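PDB 2GIA: mitochondrial RNA-binding protein 2 from Trypanosoma brucei, which binds guide RNA and, together with its partner MRP1, forms a complex thought to act as an RNA matchmaker in mitochondrial RNA editing. Local coordinates for residues Trp51-Leu62 with Asp74-Leu82; Ser120-Thr128 with Thr138-Pro146. All blocks are in the same frame, centred on the assembly; numbering follows the deposited sequence.

Interactions 1 and 2 come in series along the chain, each in its own four-stranded antiparallel sheet. Interaction 1 takes in the end of the first sheet's central hairpin and the loops beside it; interaction 2 lies along the central hairpin of the second, and helix 101-109 lies between them in sequence. Their centres are about 20 Å apart. The two sheets meet through side chains, Leu-62 CD2 lying 4.1 Å from Leu-139 CD2, and Trp-164 of strand 160-168 touches residues of both hairpins. Two consecutive four-stranded sheets, each followed by a helix, make up the Whirly-like fold of this family, and the contacts are consistent with a shared core between the two sheets.

Interaction 1 (Trp51-Leu62 with Asp74-Leu82); sequences WNDEDISRGHLL and DYHRQARML
Leu-82 lays CD2 over one face of the Trp-51 indole, 3.7 Å from the centroid of its five-membered ring and 9° off the normal, a CH-pi contact that a branched aliphatic group makes well against a broad aromatic surface. It lies at the open end of the antiparallel hairpin of strands 60-67 and 70-78, where the loop 51-59 packs on Gln-78 and the loop 79-82. Nearby, Ile-56 crosses Met-81 at about a right angle, and its CD1 packs tightly on Met-81 CG at 3.5 Å. Within the strands, Leu-61 runs alongside His-76 and places CD2 over the imidazole face. Next to this pair, on the other side of the sheet, the Tyr-75 and His-60 rings are nearly parallel but slid apart, with little overlap; His-60 CB lies 3.2 Å from Tyr-75 OH. Leu-62 and Tyr-75 also reach Val-166 of strand 160-168, so large aliphatic and aromatic groups such as these two suit that part of the face.

Leu-61 and His-76 form a hydrogen-bonded pair through both backbone amides, and Gln-78 N continues the pairing to Gly-59 O. Gly-59, with no side chain, lets Gln-78 OE1 lie 3.4 Å from its CA. From this point Gln-78 reaches into the loop: CG stands anti to the backbone N (chi1 -175°) and the extended chain carries the amide to the backbone of Asn-52. Gln-78 CD lies 3.6 Å from Trp-51 CE3. The buried oxygen of Gln-78 takes the amide hydrogen of Asn-52, OE1 to N 2.6 Å, in the carbonyl plane on a lone pair. Asp-53 holds the loop that follows strand 70-78, its OD1 accepting from Leu-82 N at 2.6 Å, with the donor 39° above the carboxylate plane.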
loop_
_atom_site.group_PDB
_atom_site.type_symbol
_atom_site.label_atom_id
_atom_site.label_comp_id
_atom_site.label_asym_id
_atom_site.label_seq_id
_atom_site.Cartn_x
_atom_site.Cartn_y
_atom_site.Cartn_z
ATOM N N TRP D 51 -28.867 4.503 -6.846
ATOM C CA TRP D 51 -29.960 5.026 -7.662
ATOM C C TRP D 51 -31.149 4.074 -7.664
ATOM O O TRP D 51 -31.005 2.861 -7.511
ATOM C CB TRP D 51 -29.512 5.179 -9.108
ATOM C CG TRP D 51 -28.450 6.181 -9.372
ATOM C CD1 TRP D 51 -27.464 6.081 -10.304
ATOM C CD2 TRP D 51 -28.328 7.477 -8.794
ATOM N NE1 TRP D 51 -26.736 7.241 -10.352
ATOM C CE2 TRP D 51 -27.243 8.118 -9.433
ATOM C CE3 TRP D 51 -29.028 8.165 -7.799
ATOM C CZ2 TRP D 51 -26.837 9.417 -9.110
ATOM C CZ3 TRP D 51 -28.627 9.460 -7.477
ATOM C CH2 TRP D 51 -27.539 10.070 -8.135
ATOM N N ASN D 52 -32.328 4.639 -7.874
ATOM C CA ASN D 52 -33.541 3.851 -7.936
ATOM C C ASN D 52 -34.584 4.641 -8.704
ATOM O O ASN D 52 -35.301 5.438 -8.113
ATOM C CB ASN D 52 -34.058 3.542 -6.534
ATOM C CG ASN D 52 -35.320 2.693 -6.562
ATOM O OD1 ASN D 52 -35.344 1.624 -7.166
ATOM N ND2 ASN D 52 -36.372 3.170 -5.910
ATOM N N ASP D 53 -34.645 4.445 -10.019
ATOM C CA ASP D 53 -35.631 5.150 -10.841
ATOM C C ASP D 53 -37.007 4.608 -10.481
ATOM O O ASP D 53 -37.967 5.371 -10.341
ATOM C CB ASP D 53 -35.389 4.922 -12.341
ATOM C CG ASP D 53 -34.063 5.482 -12.819
ATOM O OD1 ASP D 53 -33.667 6.590 -12.388
ATOM O OD2 ASP D 53 -33.421 4.807 -13.645
ATOM N N GLU D 54 -37.086 3.287 -10.328
ATOM C CA GLU D 54 -38.334 2.629 -9.975
ATOM C C GLU D 54 -39.038 3.487 -8.929
ATOM O O GLU D 54 -40.247 3.713 -9.001
ATOM C CB GLU D 54 -38.053 1.225 -9.419
ATOM C CG GLU D 54 -39.293 0.361 -9.307
ATOM C CD GLU D 54 -39.932 0.098 -10.663
ATOM O OE1 GLU D 54 -39.271 -0.540 -11.513
ATOM O OE2 GLU D 54 -41.089 0.529 -10.882
ATOM N N ASP D 55 -38.253 4.007 -7.991
ATOM C CA ASP D 55 -38.768 4.836 -6.908
ATOM C C ASP D 55 -37.709 5.882 -6.507
ATOM O O ASP D 55 -36.915 5.651 -5.600
ATOM C CB ASP D 55 -39.105 3.930 -5.721
ATOM C CG ASP D 55 -39.932 4.624 -4.673
ATOM O OD1 ASP D 55 -39.930 5.874 -4.647
ATOM O OD2 ASP D 55 -40.572 3.914 -3.868
ATOM N N ILE D 56 -37.715 7.020 -7.199
ATOM C CA ILE D 56 -36.780 8.125 -6.975
ATOM C C ILE D 56 -36.621 8.555 -5.517
ATOM O O ILE D 56 -35.564 9.049 -5.117
ATOM C CB ILE D 56 -37.215 9.379 -7.756
ATOM C CG1 ILE D 56 -37.579 9.005 -9.190
ATOM C CG2 ILE D 56 -36.096 10.392 -7.777
ATOM C CD1 ILE D 56 -38.319 10.110 -9.956
ATOM N N SER D 57 -37.668 8.390 -4.725
ATOM C CA SER D 57 -37.619 8.807 -3.329
ATOM C C SER D 57 -36.696 7.939 -2.479
ATOM O O SER D 57 -36.299 8.334 -1.387
ATOM C CB SER D 57 -39.026 8.774 -2.724
ATOM O OG SER D 57 -39.439 7.430 -2.537
ATOM N N ARG D 58 -36.368 6.752 -2.974
ATOM C CA ARG D 58 -35.504 5.845 -2.232
ATOM C C ARG D 58 -34.067 5.760 -2.785
ATOM O O ARG D 58 -33.225 5.032 -2.259
ATOM C CB ARG D 58 -36.172 4.465 -2.178
ATOM C CG ARG D 58 -37.561 4.524 -1.515
ATOM C CD ARG D 58 -38.149 3.146 -1.186
ATOM N NE ARG D 58 -38.500 2.379 -2.382
ATOM C CZ ARG D 58 -38.986 1.137 -2.366
ATOM N NH1 ARG D 58 -39.186 0.509 -1.209
ATOM N NH2 ARG D 58 -39.270 0.520 -3.511
ATOM N N GLY D 59 -33.797 6.522 -3.841
ATOM C CA GLY D 59 -32.472 6.536 -4.433
ATOM C C GLY D 59 -31.612 7.625 -3.806
ATOM O O GLY D 59 -32.086 8.729 -3.541
ATOM N N HIS D 60 -30.341 7.323 -3.557
ATOM C CA HIS D 60 -29.452 8.302 -2.952
ATOM C C HIS D 60 -28.005 8.105 -3.418
ATOM O O HIS D 60 -27.654 7.080 -4.017
ATOM C CB HIS D 60 -29.507 8.228 -1.404
ATOM C CG HIS D 60 -29.224 6.863 -0.853
ATOM N ND1 HIS D 60 -30.212 5.926 -0.634
ATOM C CD2 HIS D 60 -28.057 6.263 -0.516
ATOM C CE1 HIS D 60 -29.665 4.807 -0.189
ATOM N NE2 HIS D 60 -28.359 4.985 -0.110
ATOM N N LEU D 61 -27.201 9.123 -3.153
ATOM C CA LEU D 61 -25.790 9.124 -3.496
ATOM C C LEU D 61 -24.999 9.654 -2.303
ATOM O O LEU D 61 -25.367 10.684 -1.696
ATOM C CB LEU D 61 -25.531 10.031 -4.706
ATOM C CG LEU D 61 -24.079 10.460 -4.981
ATOM C CD1 LEU D 61 -23.223 9.272 -5.486
ATOM C CD2 LEU D 61 -24.097 11.566 -6.022
ATOM N N LEU D 62 -23.934 8.939 -1.945
ATOM C CA LEU D 62 -23.056 9.414 -0.886
ATOM C C LEU D 62 -21.712 9.590 -1.557
ATOM O O LEU D 62 -21.197 8.645 -2.189
ATOM C CB LEU D 62 -22.915 8.400 0.256
ATOM C CG LEU D 62 -22.000 8.878 1.405
ATOM C CD1 LEU D 62 -22.678 9.997 2.201
ATOM C CD2 LEU D 62 -21.706 7.727 2.336
ATOM N N ASP D 74 -20.820 13.561 1.896
ATOM C CA ASP D 74 -21.868 14.386 1.262
ATOM C C ASP D 74 -23.035 13.496 0.849
ATOM O O ASP D 74 -22.939 12.721 -0.121
ATOM C CB ASP D 74 -21.346 15.109 0.022
ATOM C CG ASP D 74 -20.545 16.357 0.347
ATOM O OD1 ASP D 74 -20.488 16.771 1.506
ATOM O OD2 ASP D 74 -19.957 16.943 -0.588
ATOM N N TYR D 75 -24.146 13.579 1.585
ATOM C CA TYR D 75 -25.308 12.768 1.256
ATOM C C TYR D 75 -26.294 13.491 0.321
ATOM O O TYR D 75 -26.668 14.651 0.568
ATOM C CB TYR D 75 -26.016 12.349 2.532
ATOM C CG TYR D 75 -27.209 11.482 2.270
ATOM C CD1 TYR D 75 -28.469 12.047 2.064
ATOM C CD2 TYR D 75 -27.084 10.087 2.204
ATOM C CE1 TYR D 75 -29.577 11.252 1.798
ATOM C CE2 TYR D 75 -28.184 9.281 1.954
ATOM C CZ TYR D 75 -29.433 9.874 1.749
ATOM O OH TYR D 75 -30.529 9.088 1.488
ATOM N N HIS D 76 -26.695 12.798 -0.743
ATOM C CA HIS D 76 -27.614 13.315 -1.760
ATOM C C HIS D 76 -28.828 12.402 -1.964
ATOM O O HIS D 76 -28.720 11.183 -1.844
ATOM C CB HIS D 76 -26.943 13.392 -3.129
ATOM C CG HIS D 76 -25.608 14.063 -3.124
ATOM N ND1 HIS D 76 -25.366 15.229 -3.808
ATOM C CD2 HIS D 76 -24.429 13.703 -2.563
ATOM C CE1 HIS D 76 -24.095 15.559 -3.675
ATOM N NE2 HIS D 76 -23.504 14.649 -2.924
ATOM N N ARG D 77 -29.972 13.003 -2.312
ATOM C CA ARG D 77 -31.183 12.242 -2.631
ATOM C C ARG D 77 -31.250 12.251 -4.152
ATOM O O ARG D 77 -30.780 13.197 -4.778
ATOM C CB ARG D 77 -32.424 12.938 -2.071
ATOM C CG ARG D 77 -32.652 14.298 -2.690
ATOM C CD ARG D 77 -33.650 15.132 -1.884
ATOM N NE ARG D 77 -33.662 16.512 -2.361
ATOM C CZ ARG D 77 -33.828 17.571 -1.579
ATOM N NH1 ARG D 77 -34.008 17.411 -0.269
ATOM N NH2 ARG D 77 -33.774 18.790 -2.103
ATOM N N GLN D 78 -31.809 11.205 -4.755
ATOM C CA GLN D 78 -31.911 11.153 -6.211
ATOM C C GLN D 78 -32.886 12.258 -6.607
ATOM O O GLN D 78 -33.926 12.394 -5.976
ATOM C CB GLN D 78 -32.440 9.789 -6.660
ATOM C CG GLN D 78 -32.461 9.594 -8.183
ATOM C CD GLN D 78 -32.552 8.133 -8.572
ATOM O OE1 GLN D 78 -32.588 7.254 -7.709
ATOM N NE2 GLN D 78 -32.582 7.862 -9.875
ATOM N N ALA D 79 -32.537 13.059 -7.616
ATOM C CA ALA D 79 -33.399 14.155 -8.063
ATOM C C ALA D 79 -34.448 13.678 -9.064
ATOM O O ALA D 79 -35.644 13.676 -8.775
ATOM C CB ALA D 79 -32.564 15.262 -8.684
ATOM N N ARG D 80 -33.992 13.289 -10.246
ATOM C CA ARG D 80 -34.884 12.799 -11.286
ATOM C C ARG D 80 -34.370 11.442 -11.743
ATOM O O ARG D 80 -33.231 11.079 -11.454
ATOM C CB ARG D 80 -34.912 13.768 -12.469
ATOM C CG ARG D 80 -33.548 14.039 -13.089
ATOM C CD ARG D 80 -32.980 15.356 -12.607
ATOM N NE ARG D 80 -33.564 16.504 -13.291
ATOM C CZ ARG D 80 -33.262 17.768 -13.004
ATOM N NH1 ARG D 80 -32.385 18.041 -12.042
ATOM N NH2 ARG D 80 -33.827 18.759 -13.685
ATOM N N MET D 81 -35.202 10.686 -12.451
ATOM C CA MET D 81 -34.787 9.372 -12.930
ATOM C C MET D 81 -33.605 9.535 -13.876
ATOM O O MET D 81 -33.430 10.591 -14.479
ATOM C CB MET D 81 -35.965 8.666 -13.613
ATOM C CG MET D 81 -37.063 8.289 -12.616
ATOM S SD MET D 81 -38.582 7.585 -13.302
ATOM C CE MET D 81 -39.585 9.080 -13.485
ATOM N N LEU D 82 -32.784 8.496 -13.991
ATOM C CA LEU D 82 -31.602 8.557 -14.845
ATOM C C LEU D 82 -31.924 8.816 -16.317
ATOM O O LEU D 82 -31.067 9.251 -17.093
ATOM C CB LEU D 82 -30.797 7.261 -14.701
ATOM C CG LEU D 82 -30.375 6.919 -13.268
ATOM C CD1 LEU D 82 -29.500 5.675 -13.298
ATOM C CD2 LEU D 82 -29.627 8.098 -12.635
#

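Interaction 2 (Ser120-Thr128 with Thr138-Pro146); sequences SRYTNATFT and TLKCTSTRP
With chi1 at 48°, Thr-142 holds OG1 between its own backbone N and carbonyl carbon, directed at the neighbouring strand, where it donates to Asn-124 O at 3.1 Å. That bond lies in the carbonyl plane on a lone pair, while Thr-142 N reaches the same oxygen from 37° above the plane; two donors of one residue thus grip one acceptor. Asn-124 turns CG anti to its backbone N (chi1 167°), and the two side chains run side by side, Asn-124 CB 3.3 Å from Thr-142 OG1. A beta-branched threonine suits such an extended strand, and its hydroxyl adds to the backbone pairing.

These residues belong to an antiparallel beta hairpin, strands 123-129 and 137-145. Asn-124 with Thr-142, Thr-126 with Lys-140 and Thr-128 with Thr-138 are hydrogen-bonded pairs. The extended Lys-140 chain crosses Thr-126 obliquely, bringing Lys-140 CD to 3.7 Å from Thr-126 OG1, so its aliphatic part lies against the threonine hydroxyl.

On the reverse face, small residues let the strands draw together: Ala-125 CB meets Cys-141 CB at 3.6 Å, and their CA atoms are 4.0 Å apart. Beyond them, Phe-127 CD1 packs against Leu-139 CB at 4.1 Å. At the far end the Tyr-122 ring presents an edge to Thr-144 O, and CE1 abuts Pro-146 CD.

Strand 116-119 flanks the hairpin beside 123-129, and strand 160-168 beside 137-145, where Trp-164 NE1 is hydrogen-bonded to Ser-143 OG. Phe-127 meets Phe-105 of helix 101-109, while Thr-123 and Ser-143 touch strand 89-97 of the other sheet.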
loop_
_atom_site.group_PDB
_atom_site.type_symbol
_atom_site.label_atom_id
_atom_site.label_comp_id
_atom_site.label_asym_id
_atom_site.label_seq_id
_atom_site.Cartn_x
_atom_site.Cartn_y
_atom_site.Cartn_z
ATOM N N SER D 120 -22.196 15.337 17.308
ATOM C CA SER D 120 -22.046 16.778 17.118
ATOM C C SER D 120 -23.410 17.410 17.357
ATOM O O SER D 120 -24.385 16.703 17.610
ATOM C CB SER D 120 -21.590 17.094 15.693
ATOM O OG SER D 120 -20.196 16.896 15.568
ATOM N N ARG D 121 -23.480 18.737 17.280
ATOM C CA ARG D 121 -24.753 19.421 17.483
ATOM C C ARG D 121 -25.546 19.443 16.187
ATOM O O ARG D 121 -26.649 19.995 16.118
ATOM C CB ARG D 121 -24.535 20.844 18.011
ATOM C CG ARG D 121 -24.842 20.991 19.520
ATOM C CD ARG D 121 -26.304 20.616 19.864
ATOM N NE ARG D 121 -26.574 19.175 19.755
ATOM C CZ ARG D 121 -27.790 18.633 19.658
ATOM N NH1 ARG D 121 -28.876 19.402 19.652
ATOM N NH2 ARG D 121 -27.923 17.314 19.571
ATOM N N TYR D 122 -24.972 18.823 15.164
ATOM C CA TYR D 122 -25.612 18.731 13.864
ATOM C C TYR D 122 -25.692 17.270 13.436
ATOM O O TYR D 122 -26.536 16.899 12.620
ATOM C CB TYR D 122 -24.832 19.552 12.824
ATOM C CG TYR D 122 -24.923 21.048 13.054
ATOM C CD1 TYR D 122 -26.166 21.688 13.096
ATOM C CD2 TYR D 122 -23.775 21.819 13.276
ATOM C CE1 TYR D 122 -26.270 23.057 13.359
ATOM C CE2 TYR D 122 -23.864 23.193 13.542
ATOM C CZ TYR D 122 -25.118 23.807 13.584
ATOM O OH TYR D 122 -25.233 25.160 13.864
ATOM N N THR D 123 -24.832 16.429 14.008
ATOM C CA THR D 123 -24.833 15.020 13.628
ATOM C C THR D 123 -24.703 14.007 14.752
ATOM O O THR D 123 -23.937 14.188 15.694
ATOM C CB THR D 123 -23.707 14.719 12.613
ATOM O OG1 THR D 123 -22.434 14.929 13.231
ATOM C CG2 THR D 123 -23.815 15.626 11.429
ATOM N N ASN D 124 -25.473 12.935 14.638
ATOM C CA ASN D 124 -25.429 11.835 15.586
ATOM C C ASN D 124 -25.427 10.574 14.700
ATOM O O ASN D 124 -26.472 10.119 14.236
ATOM C CB ASN D 124 -26.651 11.894 16.521
ATOM C CG ASN D 124 -26.852 10.617 17.315
ATOM O OD1 ASN D 124 -25.911 9.847 17.531
ATOM N ND2 ASN D 124 -28.089 10.389 17.771
ATOM N N ALA D 125 -24.248 10.007 14.461
ATOM C CA ALA D 125 -24.167 8.821 13.591
ATOM C C ALA D 125 -23.348 7.671 14.142
ATOM O O ALA D 125 -22.492 7.871 15.020
ATOM C CB ALA D 125 -23.602 9.227 12.229
ATOM N N THR D 126 -23.629 6.467 13.628
ATOM C CA THR D 126 -22.888 5.249 13.983
ATOM C C THR D 126 -22.476 4.522 12.692
ATOM O O THR D 126 -23.155 4.639 11.648
ATOM C CB THR D 126 -23.723 4.212 14.841
ATOM O OG1 THR D 126 -24.735 3.605 14.028
ATOM C CG2 THR D 126 -24.335 4.902 16.064
ATOM N N PHE D 127 -21.373 3.769 12.769
ATOM C CA PHE D 127 -20.888 2.989 11.635
ATOM C C PHE D 127 -20.597 1.645 12.278
ATOM O O PHE D 127 -19.770 1.549 13.166
ATOM C CB PHE D 127 -19.592 3.608 11.039
ATOM C CG PHE D 127 -19.098 2.897 9.818
ATOM C CD1 PHE D 127 -19.710 3.116 8.580
ATOM C CD2 PHE D 127 -18.050 1.981 9.902
ATOM C CE1 PHE D 127 -19.295 2.428 7.420
ATOM C CE2 PHE D 127 -17.626 1.290 8.770
ATOM C CZ PHE D 127 -18.251 1.514 7.515
ATOM N N THR D 128 -21.251 0.607 11.780
ATOM C CA THR D 128 -21.128 -0.706 12.354
ATOM C C THR D 128 -21.172 -1.766 11.278
ATOM O O THR D 128 -21.599 -1.498 10.144
ATOM C CB THR D 128 -22.346 -0.932 13.283
ATOM O OG1 THR D 128 -23.533 -0.805 12.492
ATOM C CG2 THR D 128 -22.423 0.156 14.358
ATOM N N THR D 138 -22.752 -0.608 7.802
ATOM C CA THR D 138 -23.863 0.328 7.733
ATOM C C THR D 138 -23.593 1.680 8.384
ATOM O O THR D 138 -23.170 1.728 9.523
ATOM C CB THR D 138 -25.126 -0.259 8.439
ATOM O OG1 THR D 138 -25.510 -1.471 7.779
ATOM C CG2 THR D 138 -26.283 0.760 8.357
ATOM N N LEU D 139 -23.831 2.762 7.643
ATOM C CA LEU D 139 -23.699 4.121 8.168
ATOM C C LEU D 139 -25.171 4.580 8.439
ATOM O O LEU D 139 -25.998 4.582 7.516
ATOM C CB LEU D 139 -23.068 5.068 7.124
ATOM C CG LEU D 139 -22.981 6.563 7.522
ATOM C CD1 LEU D 139 -22.175 6.702 8.772
ATOM C CD2 LEU D 139 -22.369 7.431 6.414
ATOM N N LYS D 140 -25.481 4.893 9.698
ATOM C CA LYS D 140 -26.828 5.355 10.133
ATOM C C LYS D 140 -26.600 6.710 10.776
ATOM O O LYS D 140 -25.761 6.840 11.675
ATOM C CB LYS D 140 -27.425 4.443 11.206
ATOM C CG LYS D 140 -27.444 2.967 10.888
ATOM C CD LYS D 140 -27.629 2.166 12.182
ATOM C CE LYS D 140 -27.502 0.654 11.991
ATOM N NZ LYS D 140 -27.620 -0.013 13.326
ATOM N N CYS D 141 -27.358 7.713 10.351
ATOM C CA CYS D 141 -27.157 9.044 10.876
ATOM C C CYS D 141 -28.462 9.815 11.035
ATOM O O CYS D 141 -29.395 9.649 10.251
ATOM C CB CYS D 141 -26.247 9.810 9.913
ATOM S SG CYS D 141 -25.812 11.510 10.417
ATOM N N THR D 142 -28.516 10.650 12.059
ATOM C CA THR D 142 -29.676 11.507 12.268
ATOM C C THR D 142 -29.068 12.891 12.265
ATOM O O THR D 142 -28.325 13.230 13.173
ATOM C CB THR D 142 -30.346 11.267 13.632
ATOM O OG1 THR D 142 -29.353 11.249 14.660
ATOM C CG2 THR D 142 -31.078 9.972 13.637
ATOM N N SER D 143 -29.331 13.673 11.227
ATOM C CA SER D 143 -28.789 15.035 11.158
ATOM C C SER D 143 -29.795 16.048 11.709
ATOM O O SER D 143 -31.007 15.783 11.730
ATOM C CB SER D 143 -28.456 15.427 9.710
ATOM O OG SER D 143 -27.420 14.617 9.172
ATOM N N THR D 144 -29.283 17.192 12.155
ATOM C CA THR D 144 -30.124 18.267 12.681
ATOM C C THR D 144 -29.547 19.624 12.300
ATOM O O THR D 144 -28.328 19.783 12.171
ATOM C CB THR D 144 -30.266 18.217 14.220
ATOM O OG1 THR D 144 -28.975 18.330 14.828
ATOM C CG2 THR D 144 -30.934 16.913 14.656
ATOM N N ARG D 145 -30.436 20.593 12.112
ATOM C CA ARG D 145 -30.054 21.950 11.734
ATOM C C ARG D 145 -31.094 22.924 12.278
ATOM O O ARG D 145 -32.204 22.518 12.639
ATOM C CB ARG D 145 -30.015 22.076 10.210
ATOM C CG ARG D 145 -31.307 21.614 9.557
ATOM C CD ARG D 145 -31.251 21.671 8.040
ATOM N NE ARG D 145 -31.220 23.039 7.537
ATOM C CZ ARG D 145 -31.253 23.355 6.245
ATOM N NH1 ARG D 145 -31.317 22.383 5.333
ATOM N NH2 ARG D 145 -31.221 24.635 5.864
ATOM N N PRO D 146 -30.749 24.223 12.349
ATOM C CA PRO D 146 -31.684 25.240 12.852
ATOM C C PRO D 146 -32.883 25.423 11.903
ATOM O O PRO D 146 -33.446 26.512 11.771
ATOM C CB PRO D 146 -30.807 26.491 12.953
ATOM C CG PRO D 146 -29.781 26.277 11.858
ATOM C CD PRO D 146 -29.434 24.818 12.048
#